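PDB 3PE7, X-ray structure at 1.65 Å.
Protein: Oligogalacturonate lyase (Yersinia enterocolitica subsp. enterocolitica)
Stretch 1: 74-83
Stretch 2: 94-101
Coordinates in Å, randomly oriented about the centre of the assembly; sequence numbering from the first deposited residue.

Stretch 1, residues 74-83: QLTEGRGDNT
Stretch 2, residues 94-101: ALFYVKDG

The two stretches meet through a single antiparallel beta bridge between D81 and K99, supplemented by bridging waters and a side-chain cluster of L75, T76, L95 and Y97, burying 387 Å² in all.

Residues 80-82 run antiparallel to 98-100: CA-CA pairs are G80-D100 at 4.6 Å, D81-K99 at 4.7 Å and N82-V98 at 5.8 Å. Two near-linear hydrogen bonds frame the bridge, D100 N to G80 O (2.8 Å, 164°) and N82 N to V98 O (3.1 Å, 169°). G80 (phi/psi -117/26) suits its place because an ideal CB would lie 1.9 Å from D100 OD1, a clash. In the N82-V98 pair, a water takes the place of a second direct bond, donating to N82 O and accepting from V98 N, both at 2.9 Å.

D81 (m) points CB away, yet its carboxylate returns: D81 OD1 lies 3.4 Å from Y97 CE2, while D81 OD2 accepts from T76 OG1 at 2.6 Å. T76 adopts p, and its CG2 approaches Y97 CE1 at 3.6 Å. Another water joins D81 OD1 (2.6 Å) to Y97 OH (2.9 Å), so the buried tyrosine (p, chi2 -76°) offers both ring and hydroxyl. Buried L75 (m,t) and L95 (t,p) close the cluster, L75 CD1 to L95 CD2 at 3.9 Å.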

# COMPACT_ATOMS: atom_id res chain seq x y z
N GLN A 74 19.66 9.87 -1.84
CA GLN A 74 19.49 8.58 -2.52
C GLN A 74 19.90 7.45 -1.60
O GLN A 74 21.05 7.43 -1.11
CB GLN A 74 20.31 8.54 -3.82
CG GLN A 74 20.03 7.29 -4.66
CD GLN A 74 20.71 7.34 -6.00
OE1 GLN A 74 21.07 8.42 -6.49
NE2 GLN A 74 20.87 6.18 -6.63
N LEU A 75 18.99 6.51 -1.39
CA LEU A 75 19.18 5.41 -0.43
C LEU A 75 19.67 4.13 -1.09
O LEU A 75 20.43 3.39 -0.50
CB LEU A 75 17.87 5.09 0.31
CG LEU A 75 17.21 6.24 1.10
CD1 LEU A 75 15.93 5.70 1.74
CD2 LEU A 75 18.17 6.75 2.17
N THR A 76 19.16 3.85 -2.28
CA THR A 76 19.51 2.61 -2.99
C THR A 76 19.95 2.97 -4.43
O THR A 76 19.65 4.06 -4.92
CB THR A 76 18.33 1.60 -3.00
OG1 THR A 76 17.23 2.14 -3.76
CG2 THR A 76 17.84 1.27 -1.59
N GLU A 77 20.66 2.05 -5.07
CA GLU A 77 21.11 2.26 -6.43
C GLU A 77 21.04 0.98 -7.23
O GLU A 77 20.99 -0.13 -6.67
CB GLU A 77 22.54 2.85 -6.42
CG GLU A 77 23.59 1.93 -5.80
CD GLU A 77 24.98 2.57 -5.71
OE1 GLU A 77 25.12 3.79 -5.91
OE2 GLU A 77 25.96 1.84 -5.43
N GLY A 78 21.02 1.12 -8.55
CA GLY A 78 20.97 -0.03 -9.44
C GLY A 78 19.60 -0.26 -10.05
O GLY A 78 18.67 0.50 -9.80
N ARG A 79 19.47 -1.33 -10.84
CA ARG A 79 18.30 -1.49 -11.72
C ARG A 79 17.11 -2.36 -11.26
O ARG A 79 16.10 -2.45 -11.97
CB ARG A 79 18.77 -1.94 -13.12
CG ARG A 79 19.66 -0.90 -13.80
N GLY A 80 17.22 -2.99 -10.10
CA GLY A 80 16.20 -3.96 -9.69
C GLY A 80 15.38 -3.65 -8.44
O GLY A 80 14.89 -4.56 -7.80
N ASP A 81 15.23 -2.37 -8.10
CA ASP A 81 14.47 -2.03 -6.88
C ASP A 81 12.98 -2.09 -7.15
O ASP A 81 12.52 -1.55 -8.16
CB ASP A 81 14.79 -0.63 -6.37
CG ASP A 81 16.24 -0.45 -5.97
OD1 ASP A 81 16.96 -1.47 -5.82
OD2 ASP A 81 16.65 0.72 -5.83
N ASN A 82 12.24 -2.70 -6.24
CA ASN A 82 10.80 -2.52 -6.22
C ASN A 82 10.57 -1.35 -5.28
O ASN A 82 10.76 -1.48 -4.07
CB ASN A 82 10.08 -3.76 -5.72
CG ASN A 82 8.58 -3.58 -5.63
OD1 ASN A 82 8.09 -2.57 -5.12
ND2 ASN A 82 7.84 -4.59 -6.09
N THR A 83 10.19 -0.22 -5.85
CA THR A 83 10.07 1.03 -5.10
C THR A 83 8.68 1.22 -4.48
O THR A 83 8.38 2.29 -3.91
CB THR A 83 10.45 2.27 -5.96
OG1 THR A 83 9.75 2.23 -7.21
CG2 THR A 83 11.97 2.28 -6.19
N ALA A 94 15.87 2.15 9.67
CA ALA A 94 16.09 1.21 8.57
C ALA A 94 15.04 1.30 7.49
O ALA A 94 13.90 1.67 7.74
CB ALA A 94 16.17 -0.23 9.10
N LEU A 95 15.44 0.93 6.27
CA LEU A 95 14.51 0.70 5.17
C LEU A 95 14.54 -0.78 4.81
O LEU A 95 15.61 -1.37 4.70
CB LEU A 95 14.91 1.52 3.94
CG LEU A 95 14.42 1.07 2.56
CD1 LEU A 95 12.91 1.29 2.40
CD2 LEU A 95 15.21 1.84 1.50
N PHE A 96 13.36 -1.39 4.66
CA PHE A 96 13.24 -2.75 4.12
C PHE A 96 12.61 -2.68 2.73
O PHE A 96 11.63 -1.96 2.53
CB PHE A 96 12.38 -3.63 5.01
CG PHE A 96 13.01 -3.95 6.34
CD1 PHE A 96 12.83 -3.10 7.43
CD2 PHE A 96 13.79 -5.10 6.49
CE1 PHE A 96 13.43 -3.39 8.67
CE2 PHE A 96 14.37 -5.41 7.74
CZ PHE A 96 14.21 -4.55 8.82
N TYR A 97 13.18 -3.42 1.78
CA TYR A 97 12.63 -3.44 0.42
C TYR A 97 13.12 -4.69 -0.30
O TYR A 97 14.03 -5.37 0.17
CB TYR A 97 13.05 -2.18 -0.36
CG TYR A 97 14.48 -2.22 -0.86
CD1 TYR A 97 15.56 -2.02 0.00
CD2 TYR A 97 14.76 -2.48 -2.21
CE1 TYR A 97 16.88 -2.06 -0.47
CE2 TYR A 97 16.08 -2.52 -2.68
CZ TYR A 97 17.13 -2.32 -1.81
OH TYR A 97 18.44 -2.37 -2.25
N VAL A 98 12.52 -4.98 -1.45
CA VAL A 98 12.91 -6.14 -2.26
C VAL A 98 13.71 -5.70 -3.50
O VAL A 98 13.30 -4.82 -4.27
CB VAL A 98 11.70 -6.97 -2.70
CG1 VAL A 98 12.16 -8.18 -3.57
CG2 VAL A 98 10.91 -7.46 -1.49
N LYS A 99 14.86 -6.34 -3.67
CA LYS A 99 15.74 -6.09 -4.80
C LYS A 99 15.76 -7.33 -5.68
O LYS A 99 15.82 -8.47 -5.19
CB LYS A 99 17.15 -5.77 -4.32
CG LYS A 99 18.01 -4.99 -5.32
CD LYS A 99 19.50 -5.15 -5.04
CE LYS A 99 19.84 -4.99 -3.56
NZ LYS A 99 21.30 -4.79 -3.30
N ASP A 100 15.67 -7.10 -6.99
CA ASP A 100 15.72 -8.16 -8.00
C ASP A 100 14.67 -9.23 -7.83
O ASP A 100 14.88 -10.39 -8.18
CB ASP A 100 17.15 -8.74 -8.10
CG ASP A 100 18.13 -7.75 -8.68
OD1 ASP A 100 17.75 -7.01 -9.61
OD2 ASP A 100 19.27 -7.69 -8.19
N GLY A 101 13.51 -8.84 -7.28
CA GLY A 101 12.40 -9.74 -7.08
C GLY A 101 12.52 -10.77 -5.97
O GLY A 101 11.52 -11.31 -5.54
O HOH W 1 19.40 -1.92 -4.97
O HOH W 2 12.45 -6.24 -6.70
O HOH W 3 10.11 -3.57 -2.14